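Local coordinates for protein serine-pyruvate aminotransferase (AgxT) (Sulfolobus solfataricus, PDB 3ZRP) that probably transfers amino groups from serine to pyruvate, and from alanine to glyoxylate, using pyridoxal 5'-phosphate as cofactor, at residues N179-S187 / G198-A206; L306-G317 / T359-I367. All blocks are in the same frame, centred on the assembly; numbering follows the deposited sequence.

Interaction 1 of 2, residues N179-S187 / G198-A206; sequences NVDVYLTAS and GLLLLSPKA
Asp181 and Ser203 meet through their side chains just beyond the paired strands. Ser203 OG donates to Asp181 OD1 over 2.7 Å, and the carboxylate receives it on the anti lone pair, away from OD2. With chi1 at 71°, Ser203 OG sits between its own N and carbonyl carbon. From there it also accepts from Ala206 N at 3.1 Å, a nearly straight bond of 172° that caps the first turn of helix 204-212. The backbone adds Ser203 N to Asp181 O, with the donor tilted from the carbonyl plane. Asp181 OD2 is taken up by Arg154 and by the amide of Ile160. With an alanine here instead of the serine, Ala206 N is likely to lose its cap and Asp181 OD1 this donor.

Strands 182-186 and 198-202 form an antiparallel beta hairpin within the mixed central sheet of this class-V aminotransferase. Strand 55-60 flanks the hairpin beyond 198-202, and strand 157-163 beyond 182-186. Tyr183 pairs with Leu201, and Thr185 with Leu199, each through two backbone hydrogen bonds.

Side chains alternate between the two faces. On one, Val182 and Leu200 lie side by side and point the same way, with Val182 CG1 3.8 Å from Leu200 CD2. Leu184 presents only its CB to Leu200 CG, at 4.1 Å. On the other face Thr185 and Leu199 run alongside each other, and Thr185 CG2 touches Leu199 CB at 4.0 Å. Thr185 OG1 stands anti to its own N (chi1 -169°) and bonds to Gly164 O. Helix 31-48 covers this face through Leu44 and Met48. A water donates to both Val180 O and Leu201 O, bridging the segments where the chain enters strand 182-186.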
ATOM      1  N   ASN A 179     -28.026  -4.943   5.041  1.00 32.78           N
ATOM      2  CA  ASN A 179     -27.705  -6.080   4.160  1.00 38.62           C
ATOM      3  C   ASN A 179     -26.801  -5.644   2.984  1.00 35.17           C
ATOM      4  O   ASN A 179     -27.158  -5.802   1.832  1.00 35.25           O
ATOM      5  CB  ASN A 179     -28.996  -6.782   3.685  1.00 43.38           C
ATOM      6  CG  ASN A 179     -28.790  -8.259   3.295  1.00 49.86           C
ATOM      7  OD1 ASN A 179     -27.665  -8.781   3.238  1.00 43.78           O
ATOM      8  ND2 ASN A 179     -29.906  -8.937   3.016  1.00 54.15           N
ATOM      9  N   VAL A 180     -25.645  -5.066   3.306  1.00 34.38           N
ATOM     10  CA  VAL A 180     -24.630  -4.679   2.300  1.00 32.41           C
ATOM     11  C   VAL A 180     -23.689  -5.860   2.157  1.00 29.92           C
ATOM     12  O   VAL A 180     -23.383  -6.548   3.144  1.00 30.81           O
ATOM     13  CB  VAL A 180     -23.848  -3.411   2.730  1.00 31.56           C
ATOM     14  CG1 VAL A 180     -22.702  -3.044   1.694  1.00 28.01           C
ATOM     15  CG2 VAL A 180     -24.801  -2.245   2.897  1.00 31.43           C
ATOM     16  N   ASP A 181     -23.230  -6.113   0.935  1.00 26.38           N
ATOM     17  CA  ASP A 181     -22.313  -7.228   0.704  1.00 26.07           C
ATOM     18  C   ASP A 181     -20.842  -6.884   0.825  1.00 25.32           C
ATOM     19  O   ASP A 181     -20.046  -7.729   1.263  1.00 25.75           O
ATOM     20  CB  ASP A 181     -22.638  -7.894  -0.621  1.00 29.63           C
ATOM     21  CG  ASP A 181     -24.031  -8.476  -0.608  1.00 27.83           C
ATOM     22  OD1 ASP A 181     -24.251  -9.408   0.202  1.00 31.53           O
ATOM     23  OD2 ASP A 181     -24.892  -7.951  -1.342  1.00 27.77           O
ATOM     24  N   VAL A 182     -20.488  -5.663   0.400  1.00 24.02           N
ATOM     25  CA  VAL A 182     -19.159  -5.079   0.641  1.00 22.94           C
ATOM     26  C   VAL A 182     -19.326  -3.632   1.069  1.00 19.72           C
ATOM     27  O   VAL A 182     -19.879  -2.822   0.345  1.00 22.91           O
ATOM     28  CB  VAL A 182     -18.247  -5.061  -0.633  1.00 26.21           C
ATOM     29  CG1 VAL A 182     -16.857  -4.482  -0.272  1.00 23.63           C
ATOM     30  CG2 VAL A 182     -18.095  -6.471  -1.261  1.00 26.76           C
ATOM     31  N   TYR A 183     -18.835  -3.297   2.253  1.00 24.40           N
ATOM     32  CA  TYR A 183     -18.803  -1.909   2.700  1.00 26.21           C
ATOM     33  C   TYR A 183     -17.311  -1.625   2.833  1.00 23.76           C
ATOM     34  O   TYR A 183     -16.597  -2.416   3.445  1.00 24.82           O
ATOM     35  CB  TYR A 183     -19.551  -1.739   4.054  1.00 24.58           C
ATOM     36  CG  TYR A 183     -20.394  -0.488   4.096  1.00 27.44           C
ATOM     37  CD1 TYR A 183     -19.797   0.776   3.996  1.00 24.99           C
ATOM     38  CD2 TYR A 183     -21.796  -0.559   4.196  1.00 26.59           C
ATOM     39  CE1 TYR A 183     -20.558   1.943   4.005  1.00 28.49           C
ATOM     40  CE2 TYR A 183     -22.579   0.604   4.226  1.00 26.12           C
ATOM     41  CZ  TYR A 183     -21.947   1.858   4.110  1.00 24.42           C
ATOM     42  OH  TYR A 183     -22.671   3.027   4.105  1.00 25.97           O
ATOM     43  N   LEU A 184     -16.810  -0.567   2.208  1.00 22.89           N
ATOM     44  CA  LEU A 184     -15.374  -0.380   2.216  1.00 23.67           C
ATOM     45  C   LEU A 184     -15.017   1.056   2.618  1.00 21.69           C
ATOM     46  O   LEU A 184     -15.851   1.983   2.509  1.00 22.75           O
ATOM     47  CB  LEU A 184     -14.750  -0.775   0.857  1.00 21.29           C
ATOM     48  CG  LEU A 184     -15.185   0.055  -0.356  1.00 20.28           C
ATOM     49  CD1 LEU A 184     -14.347   1.344  -0.481  1.00 22.49           C
ATOM     50  CD2 LEU A 184     -15.115  -0.758  -1.666  1.00 19.71           C
ATOM     51  N   THR A 185     -13.800   1.213   3.128  1.00 23.12           N
ATOM     52  CA  THR A 185     -13.293   2.518   3.501  1.00 24.30           C
ATOM     53  C   THR A 185     -11.749   2.548   3.359  1.00 23.89           C
ATOM     54  O   THR A 185     -11.142   1.625   2.767  1.00 21.40           O
ATOM     55  CB  THR A 185     -13.831   2.970   4.909  1.00 24.06           C
ATOM     56  OG1 THR A 185     -13.515   4.342   5.113  1.00 23.80           O
ATOM     57  CG2 THR A 185     -13.245   2.151   6.064  1.00 22.90           C
ATOM     58  N   ALA A 186     -11.132   3.616   3.845  1.00 25.34           N
ATOM     59  CA  ALA A 186      -9.668   3.751   3.837  1.00 24.26           C
ATOM     60  C   ALA A 186      -9.204   4.135   5.230  1.00 24.05           C
ATOM     61  O   ALA A 186     -10.019   4.546   6.053  1.00 24.05           O
ATOM     62  CB  ALA A 186      -9.235   4.829   2.815  1.00 23.15           C
ATOM     63  N   SER A 187      -7.900   4.032   5.497  1.00 22.88           N
ATOM     64  CA  SER A 187      -7.401   4.347   6.828  1.00 22.95           C
ATOM     65  C   SER A 187      -7.351   5.845   7.174  1.00 24.54           C
ATOM     66  O   SER A 187      -7.451   6.233   8.340  1.00 25.02           O
ATOM     67  CB  SER A 187      -6.060   3.650   7.087  1.00 23.42           C
ATOM     68  OG  SER A 187      -5.104   3.917   6.078  1.00 21.08           O
ATOM     69  N   GLY A 198      -6.548  -0.048   2.565  1.00 20.07           N
ATOM     70  CA  GLY A 198      -7.954  -0.123   2.184  1.00 18.35           C
ATOM     71  C   GLY A 198      -8.602  -1.094   3.166  1.00 20.14           C
ATOM     72  O   GLY A 198      -7.909  -1.975   3.664  1.00 23.88           O
ATOM     73  N   LEU A 199      -9.878  -0.879   3.500  1.00 21.01           N
ATOM     74  CA  LEU A 199     -10.574  -1.713   4.493  0.60 20.91           C
ATOM     75  C   LEU A 199     -11.915  -2.186   3.964  1.00 21.77           C
ATOM     76  O   LEU A 199     -12.671  -1.410   3.405  1.00 24.74           O
ATOM     77  CB  LEU A 199     -10.791  -0.942   5.801  0.60 22.81           C
ATOM     78  CG  LEU A 199      -9.600  -0.636   6.706  0.60 25.20           C
ATOM     79  CD1 LEU A 199      -8.832   0.496   6.141  0.60 20.57           C
ATOM     80  CD2 LEU A 199     -10.093  -0.281   8.105  0.60 21.72           C
ATOM     81  N   LEU A 200     -12.235  -3.471   4.149  1.00 24.38           N
ATOM     82  CA  LEU A 200     -13.461  -4.020   3.558  1.00 22.53           C
ATOM     83  C   LEU A 200     -14.181  -4.880   4.573  1.00 27.20           C
ATOM     84  O   LEU A 200     -13.537  -5.506   5.369  1.00 25.73           O
ATOM     85  CB  LEU A 200     -13.139  -4.864   2.298  1.00 24.76           C
ATOM     86  CG  LEU A 200     -12.422  -4.096   1.151  1.00 23.30           C
ATOM     87  CD1 LEU A 200     -10.882  -4.396   1.153  1.00 23.81           C
ATOM     88  CD2 LEU A 200     -13.014  -4.399  -0.190  1.00 22.96           C
ATOM     89  N   LEU A 201     -15.501  -4.865   4.522  1.00 22.24           N
ATOM     90  CA  LEU A 201     -16.349  -5.783   5.337  1.00 24.83           C
ATOM     91  C   LEU A 201     -17.279  -6.522   4.388  1.00 22.63           C
ATOM     92  O   LEU A 201     -18.039  -5.906   3.651  1.00 26.40           O
ATOM     93  CB  LEU A 201     -17.136  -4.996   6.374  1.00 23.03           C
ATOM     94  CG  LEU A 201     -17.962  -5.891   7.335  1.00 26.85           C
ATOM     95  CD1 LEU A 201     -17.025  -6.532   8.354  1.00 28.21           C
ATOM     96  CD2 LEU A 201     -19.032  -5.087   8.020  1.00 31.23           C
ATOM     97  N   LEU A 202     -17.225  -7.852   4.440  1.00 27.07           N
ATOM     98  CA  LEU A 202     -17.912  -8.697   3.485  1.00 24.28           C
ATOM     99  C   LEU A 202     -19.029  -9.489   4.169  1.00 26.51           C
ATOM    100  O   LEU A 202     -18.851 -10.009   5.275  1.00 27.88           O
ATOM    101  CB  LEU A 202     -16.945  -9.669   2.818  1.00 25.32           C
ATOM    102  CG  LEU A 202     -16.309  -9.247   1.473  1.00 28.25           C
ATOM    103  CD1 LEU A 202     -15.486  -8.021   1.660  1.00 27.12           C
ATOM    104  CD2 LEU A 202     -15.462 -10.355   0.899  1.00 28.71           C
ATOM    105  N   SER A 203     -20.163  -9.555   3.494  1.00 28.21           N
ATOM    106  CA  SER A 203     -21.295 -10.361   3.943  1.00 28.85           C
ATOM    107  C   SER A 203     -20.994 -11.852   3.768  1.00 30.56           C
ATOM    108  O   SER A 203     -20.082 -12.234   3.002  1.00 28.09           O
ATOM    109  CB  SER A 203     -22.529  -9.996   3.135  1.00 26.46           C
ATOM    110  OG  SER A 203     -22.389 -10.470   1.814  1.00 28.83           O
ATOM    111  N   PRO A 204     -21.772 -12.713   4.457  1.00 29.17           N
ATOM    112  CA  PRO A 204     -21.674 -14.147   4.173  1.00 29.93           C
ATOM    113  C   PRO A 204     -21.780 -14.489   2.678  1.00 27.88           C
ATOM    114  O   PRO A 204     -21.037 -15.345   2.192  1.00 31.41           O
ATOM    115  CB  PRO A 204     -22.868 -14.732   4.962  1.00 31.90           C
ATOM    116  CG  PRO A 204     -22.959 -13.838   6.157  1.00 30.41           C
ATOM    117  CD  PRO A 204     -22.642 -12.439   5.629  1.00 31.66           C
ATOM    118  N   LYS A 205     -22.689 -13.841   1.955  1.00 27.23           N
ATOM    119  CA  LYS A 205     -22.886 -14.140   0.549  1.00 27.80           C
ATOM    120  C   LYS A 205     -21.595 -13.812  -0.245  1.00 31.51           C
ATOM    121  O   LYS A 205     -21.152 -14.594  -1.091  1.00 28.58           O
ATOM    122  CB  LYS A 205     -24.058 -13.331  -0.020  1.00 32.37           C
ATOM    123  CG  LYS A 205     -24.398 -13.714  -1.449  1.00 32.05           C
ATOM    124  CD  LYS A 205     -25.514 -12.855  -1.997  1.00 34.38           C
ATOM    125  CE  LYS A 205     -26.134 -13.498  -3.226  1.00 35.97           C
ATOM    126  NZ  LYS A 205     -27.377 -12.749  -3.575  1.00 40.18           N
ATOM    127  N   ALA A 206     -21.011 -12.654   0.044  1.00 29.09           N
ATOM    128  CA  ALA A 206     -19.726 -12.287  -0.552  1.00 28.34           C
ATOM    129  C   ALA A 206     -18.642 -13.284  -0.192  1.00 27.75           C
ATOM    130  O   ALA A 206     -17.881 -13.704  -1.055  1.00 31.77           O
ATOM    131  CB  ALA A 206     -19.329 -10.845  -0.143  1.00 31.41           C
TER
HETATM  132  O   HOH W   1     -20.802  -5.537   4.492  1.00 32.83           O

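Interaction 2 of 2, residues L306-G317 / T359-I367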
ATOM      1  N   LEU A 306     -18.060  29.977  -4.472  1.00 37.17           N
ATOM      2  CA  LEU A 306     -17.546  31.349  -4.534  1.00 41.99           C
ATOM      3  C   LEU A 306     -18.045  32.070  -5.785  1.00 43.62           C
ATOM      4  O   LEU A 306     -17.776  31.641  -6.912  1.00 47.42           O
ATOM      5  CB  LEU A 306     -16.014  31.359  -4.512  1.00 37.34           C
ATOM      6  CG  LEU A 306     -15.360  30.921  -3.198  1.00 36.76           C
ATOM      7  CD1 LEU A 306     -13.857  30.781  -3.363  1.00 41.18           C
ATOM      8  CD2 LEU A 306     -15.705  31.883  -2.065  1.00 39.99           C
ATOM      9  N   LYS A 307     -18.751  33.179  -5.574  1.00 44.06           N
ATOM     10  CA  LYS A 307     -19.358  33.954  -6.659  1.00 43.50           C
ATOM     11  C   LYS A 307     -18.383  34.937  -7.307  1.00 42.83           C
ATOM     12  O   LYS A 307     -18.519  35.264  -8.484  1.00 47.79           O
ATOM     13  CB  LYS A 307     -20.599  34.695  -6.140  1.00 49.82           C
ATOM     14  CG  LYS A 307     -21.695  33.773  -5.597  1.00 49.80           C
ATOM     15  CD  LYS A 307     -22.597  33.273  -6.721  1.00 59.63           C
ATOM     16  CE  LYS A 307     -23.114  31.858  -6.470  1.00 62.07           C
ATOM     17  NZ  LYS A 307     -23.744  31.652  -5.135  1.00 50.80           N
ATOM     18  N   VAL A 308     -17.404  35.408  -6.539  1.00 40.08           N
ATOM     19  CA  VAL A 308     -16.456  36.404  -7.030  1.00 38.69           C
ATOM     20  C   VAL A 308     -15.004  35.964  -6.875  1.00 41.78           C
ATOM     21  O   VAL A 308     -14.250  35.948  -7.851  1.00 40.69           O
ATOM     22  CB  VAL A 308     -16.694  37.800  -6.337  1.00 39.91           C
ATOM     23  CG1 VAL A 308     -15.628  38.797  -6.748  1.00 39.61           C
ATOM     24  CG2 VAL A 308     -18.079  38.340  -6.677  1.00 39.03           C
ATOM     25  N   ALA A 309     -14.607  35.632  -5.642  1.00 44.27           N
ATOM     26  CA  ALA A 309     -13.216  35.290  -5.322  1.00 44.30           C
ATOM     27  C   ALA A 309     -12.728  34.015  -6.024  1.00 46.77           C
ATOM     28  O   ALA A 309     -13.521  33.107  -6.310  1.00 44.93           O
ATOM     29  CB  ALA A 309     -13.047  35.156  -3.816  1.00 43.68           C
ATOM     30  N   ASP A 310     -11.422  33.963  -6.291  1.00 44.01           N
ATOM     31  CA  ASP A 310     -10.775  32.803  -6.918  1.00 45.78           C
ATOM     32  C   ASP A 310     -10.438  31.755  -5.852  1.00 44.09           C
ATOM     33  O   ASP A 310      -9.762  32.075  -4.874  1.00 40.98           O
ATOM     34  CB  ASP A 310      -9.511  33.257  -7.665  1.00 47.93           C
ATOM     35  CG  ASP A 310      -8.707  32.096  -8.264  1.00 53.07           C
ATOM     36  OD1 ASP A 310      -9.284  31.048  -8.616  1.00 57.81           O
ATOM     37  OD2 ASP A 310      -7.479  32.250  -8.391  1.00 55.84           O
ATOM     38  N   PRO A 311     -10.909  30.505  -6.033  1.00 46.84           N
ATOM     39  CA  PRO A 311     -10.709  29.473  -4.997  1.00 47.11           C
ATOM     40  C   PRO A 311      -9.244  29.182  -4.635  1.00 48.53           C
ATOM     41  O   PRO A 311      -8.970  28.880  -3.466  1.00 45.30           O
ATOM     42  CB  PRO A 311     -11.390  28.234  -5.587  1.00 48.73           C
ATOM     43  CG  PRO A 311     -12.378  28.771  -6.548  1.00 49.98           C
ATOM     44  CD  PRO A 311     -11.733  29.997  -7.143  1.00 47.86           C
ATOM     45  N   GLN A 312      -8.326  29.279  -5.603  1.00 46.44           N
ATOM     46  CA  GLN A 312      -6.905  29.092  -5.315  0.60 51.09           C
ATOM     47  C   GLN A 312      -6.408  30.151  -4.339  1.00 51.76           C
ATOM     48  O   GLN A 312      -5.759  29.824  -3.339  1.00 49.90           O
ATOM     49  CB  GLN A 312      -6.046  29.095  -6.587  0.60 56.18           C
ATOM     50  CG  GLN A 312      -5.949  27.744  -7.299  0.60 63.35           C
ATOM     51  CD  GLN A 312      -5.359  26.627  -6.433  0.60 66.60           C
ATOM     52  OE1 GLN A 312      -5.851  25.499  -6.453  0.60 57.12           O
ATOM     53  NE2 GLN A 312      -4.314  26.943  -5.667  0.60 71.50           N
ATOM     54  N   LYS A 313      -6.735  31.417  -4.622  1.00 51.35           N
ATOM     55  CA  LYS A 313      -6.388  32.526  -3.734  1.00 52.25           C
ATOM     56  C   LYS A 313      -6.962  32.299  -2.345  1.00 47.81           C
ATOM     57  O   LYS A 313      -6.290  32.543  -1.345  1.00 44.70           O
ATOM     58  CB  LYS A 313      -6.864  33.867  -4.303  1.00 59.24           C
ATOM     59  CG  LYS A 313      -6.021  34.385  -5.466  1.00 58.26           C
ATOM     60  CD  LYS A 313      -6.364  35.840  -5.795  1.00 65.47           C
ATOM     61  CE  LYS A 313      -5.508  36.388  -6.934  1.00 66.48           C
ATOM     62  NZ  LYS A 313      -5.857  35.767  -8.245  1.00 71.48           N
ATOM     63  N   VAL A 314      -8.196  31.805  -2.290  1.00 48.96           N
ATOM     64  CA  VAL A 314      -8.830  31.468  -1.012  1.00 51.64           C
ATOM     65  C   VAL A 314      -8.024  30.393  -0.274  1.00 54.97           C
ATOM     66  O   VAL A 314      -7.771  30.531   0.926  1.00 55.96           O
ATOM     67  CB  VAL A 314     -10.318  31.062  -1.180  1.00 49.20           C
ATOM     68  CG1 VAL A 314     -10.911  30.554   0.133  1.00 48.85           C
ATOM     69  CG2 VAL A 314     -11.125  32.245  -1.691  1.00 52.42           C
ATOM     70  N   LEU A 315      -7.590  29.359  -0.997  1.00 54.28           N
ATOM     71  CA  LEU A 315      -6.797  28.271  -0.403  1.00 49.95           C
ATOM     72  C   LEU A 315      -5.443  28.753   0.120  1.00 57.68           C
ATOM     73  O   LEU A 315      -5.022  28.365   1.213  1.00 54.75           O
ATOM     74  CB  LEU A 315      -6.589  27.121  -1.397  1.00 50.99           C
ATOM     75  CG  LEU A 315      -7.721  26.138  -1.748  1.00 55.24           C
ATOM     76  CD1 LEU A 315      -7.148  25.002  -2.559  1.00 59.33           C
ATOM     77  CD2 LEU A 315      -8.454  25.597  -0.533  1.00 54.57           C
ATOM     78  N   ALA A 316      -4.770  29.591  -0.666  1.00 61.71           N
ATOM     79  CA  ALA A 316      -3.463  30.136  -0.289  1.00 60.61           C
ATOM     80  C   ALA A 316      -3.584  31.087   0.901  1.00 60.25           C
ATOM     81  O   ALA A 316      -2.751  31.069   1.807  1.00 68.83           O
ATOM     82  CB  ALA A 316      -2.813  30.831  -1.478  1.00 55.10           C
ATOM     83  N   GLY A 317      -4.645  31.893   0.899  1.00 64.48           N
ATOM     84  CA  GLY A 317      -4.903  32.881   1.947  1.00 70.84           C
ATOM     85  C   GLY A 317      -5.349  32.322   3.288  1.00 71.44           C
ATOM     86  O   GLY A 317      -5.090  32.932   4.328  1.00 66.55           O
ATOM     87  N   THR A 359     -10.672  35.747   5.216  1.00 42.20           N
ATOM     88  CA  THR A 359     -10.054  35.492   3.928  1.00 42.26           C
ATOM     89  C   THR A 359     -10.923  36.059   2.784  1.00 45.72           C
ATOM     90  O   THR A 359     -10.407  36.704   1.860  1.00 47.20           O
ATOM     91  CB  THR A 359      -9.750  33.995   3.740  1.00 40.33           C
ATOM     92  OG1 THR A 359      -9.027  33.518   4.877  1.00 42.18           O
ATOM     93  CG2 THR A 359      -8.927  33.754   2.484  1.00 42.89           C
ATOM     94  N   LEU A 360     -12.235  35.838   2.867  1.00 43.04           N
ATOM     95  CA  LEU A 360     -13.162  36.301   1.826  1.00 42.90           C
ATOM     96  C   LEU A 360     -13.299  37.834   1.811  1.00 48.59           C
ATOM     97  O   LEU A 360     -13.499  38.433   0.747  1.00 52.95           O
ATOM     98  CB  LEU A 360     -14.528  35.620   1.962  1.00 43.28           C
ATOM     99  CG  LEU A 360     -14.557  34.104   1.749  1.00 43.14           C
ATOM    100  CD1 LEU A 360     -15.988  33.566   1.706  1.00 44.77           C
ATOM    101  CD2 LEU A 360     -13.803  33.713   0.500  1.00 39.25           C
ATOM    102  N   ARG A 361     -13.188  38.439   2.996  1.00 48.57           N
ATOM    103  CA  ARG A 361     -13.175  39.894   3.159  0.60 51.52           C
ATOM    104  C   ARG A 361     -12.057  40.522   2.325  1.00 53.30           C
ATOM    105  O   ARG A 361     -12.296  41.462   1.561  1.00 63.41           O
ATOM    106  CB  ARG A 361     -12.992  40.228   4.642  0.60 50.76           C
ATOM    107  CG  ARG A 361     -13.148  41.702   5.042  0.60 49.87           C
ATOM    108  CD  ARG A 361     -13.871  41.820   6.389  0.60 51.48           C
ATOM    109  NE  ARG A 361     -13.295  42.826   7.290  0.60 52.66           N
ATOM    110  CZ  ARG A 361     -14.004  43.668   8.039  0.60 52.61           C
ATOM    111  NH1 ARG A 361     -15.335  43.668   7.995  0.60 53.17           N
ATOM    112  NH2 ARG A 361     -13.376  44.529   8.829  0.60 51.78           N
ATOM    113  N   LYS A 362     -10.843  39.986   2.466  1.00 49.55           N
ATOM    114  CA  LYS A 362      -9.673  40.513   1.767  0.60 51.11           C
ATOM    115  C   LYS A 362      -9.703  40.240   0.264  1.00 55.08           C
ATOM    116  O   LYS A 362      -8.931  40.830  -0.499  1.00 49.26           O
ATOM    117  CB  LYS A 362      -8.370  39.987   2.392  0.60 55.47           C
ATOM    118  CG  LYS A 362      -8.052  38.515   2.159  0.60 61.91           C
ATOM    119  CD  LYS A 362      -6.922  38.045   3.064  0.60 63.54           C
ATOM    120  CE  LYS A 362      -6.434  36.657   2.673  0.60 61.94           C
ATOM    121  NZ  LYS A 362      -5.574  36.054   3.732  0.60 58.52           N
ATOM    122  N   LEU A 363     -10.596  39.350  -0.164  1.00 53.81           N
ATOM    123  CA  LEU A 363     -10.653  38.952  -1.575  1.00 52.90           C
ATOM    124  C   LEU A 363     -11.924  39.404  -2.317  1.00 56.54           C
ATOM    125  O   LEU A 363     -12.096  39.103  -3.501  1.00 59.38           O
ATOM    126  CB  LEU A 363     -10.427  37.441  -1.718  1.00 48.44           C
ATOM    127  CG  LEU A 363      -9.024  36.922  -1.388  1.00 48.91           C
ATOM    128  CD1 LEU A 363      -9.064  35.444  -1.004  1.00 47.81           C
ATOM    129  CD2 LEU A 363      -8.057  37.139  -2.551  1.00 48.04           C
ATOM    130  N   GLY A 364     -12.812  40.104  -1.609  1.00 51.30           N
ATOM    131  CA  GLY A 364     -13.963  40.756  -2.227  1.00 48.47           C
ATOM    132  C   GLY A 364     -15.134  39.864  -2.564  1.00 47.14           C
ATOM    133  O   GLY A 364     -15.908  40.171  -3.472  1.00 43.81           O
ATOM    134  N   GLU A 365     -15.278  38.761  -1.834  1.00 43.71           N
ATOM    135  CA  GLU A 365     -16.455  37.908  -1.972  1.00 41.52           C
ATOM    136  C   GLU A 365     -17.616  38.518  -1.179  1.00 48.75           C
ATOM    137  O   GLU A 365     -17.462  38.827   0.008  1.00 52.41           O
ATOM    138  CB  GLU A 365     -16.153  36.472  -1.509  1.00 39.36           C
ATOM    139  CG  GLU A 365     -17.333  35.479  -1.615  1.00 36.15           C
ATOM    140  CD  GLU A 365     -17.666  35.090  -3.058  1.00 36.66           C
ATOM    141  OE1 GLU A 365     -16.823  35.287  -3.955  1.00 42.93           O
ATOM    142  OE2 GLU A 365     -18.780  34.584  -3.291  1.00 42.02           O
ATOM    143  N   PRO A 366     -18.779  38.707  -1.833  1.00 50.31           N
ATOM    144  CA  PRO A 366     -19.944  39.266  -1.140  1.00 51.43           C
ATOM    145  C   PRO A 366     -20.404  38.384   0.025  1.00 49.28           C
ATOM    146  O   PRO A 366     -20.994  37.317  -0.189  1.00 53.71           O
ATOM    147  CB  PRO A 366     -21.028  39.337  -2.233  1.00 51.14           C
ATOM    148  CG  PRO A 366     -20.469  38.624  -3.428  1.00 52.21           C
ATOM    149  CD  PRO A 366     -18.997  38.572  -3.281  1.00 48.67           C
ATOM    150  N   ILE A 367     -20.118  38.827   1.244  1.00 46.56           N
ATOM    151  CA  ILE A 367     -20.534  38.110   2.441  1.00 45.18           C
ATOM    152  C   ILE A 367     -21.084  39.049   3.509  1.00 50.01           C
ATOM    153  O   ILE A 367     -20.861  40.265   3.459  1.00 50.99           O
ATOM    154  CB  ILE A 367     -19.361  37.283   3.051  1.00 48.60           C
ATOM    155  CG1 ILE A 367     -18.144  38.180   3.317  1.00 49.54           C
ATOM    156  CG2 ILE A 367     -18.977  36.136   2.132  1.00 41.41           C
ATOM    157  CD1 ILE A 367     -17.128  37.570   4.278  1.00 45.24           C
TER
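Thr359 turns its methyl to the last turn of segment 306-317. CG2 stands anti to the backbone N and touches Val314 O and Gly317 C, while OG1 bonds back to Val355 O in its own helix. Leu360 comes next. Its CD2 rests against both Leu306 CD2, at 3.7 Å, and Val314 CG2, at 3.8 Å, and Phe336 of strand 335-339 touches both of those partners.

Leu363 spreads its two methyls over helix 311-319. CD1 meets Val314 CG2, and CD2 rests on the aliphatic part of Lys313. Its CB packs on Ala309 CB at 4.1 Å. Helix 346-363 then closes in a Schellman motif: Gly364 takes a positive phi (79°), and Glu365 N bonds back to Leu360 O. The contact thus packs this helix end on helix 311-319 and the loop before it, beside the small antiparallel sheet of strands 301-305 and 335-339.

Glu365 CG is anti to the backbone N (chi1 -180°), and a bend at chi2 turns the carboxylate to the backbone amides of 307-309. OE2 accepts from Lys307 N at 2.7 Å on its syn side. OE1 takes two amides: Val308 N at 2.7 Å, also syn, and Ala309 N at 2.8 Å, nearly along the C-O bond. Pro366 CD closes the contact against Val308 CG2, at 3.5 Å.

Three backbone N-H groups grip one buried carboxylate and fix its rotation. Their dipoles would probably favour its ionised form; Lys307 offers its amide here, while its NZ forms a salt bridge with Glu288.

Interactions 1 and 2 are separate sites in the fold. Their centres are 40 Å apart, on opposite sides of the chain's centre, and their nearest atoms are about 21 Å apart. Along the chain interaction 1 closes before interaction 2 opens. Interaction 1 is the one near the cofactor: the side chain of Ala186 comes within about 4 Å of the bound pyridoxal 5'-phosphate, and Gln188 and Lys189 of the pocket follow soon after its first strand. Interaction 2 joins two helices and a turn at the periphery. Its centre lies about 28 Å from the centre of the chain, that of interaction 1 about 12 Å. Neither pair of segments touches the other chain of the dimer.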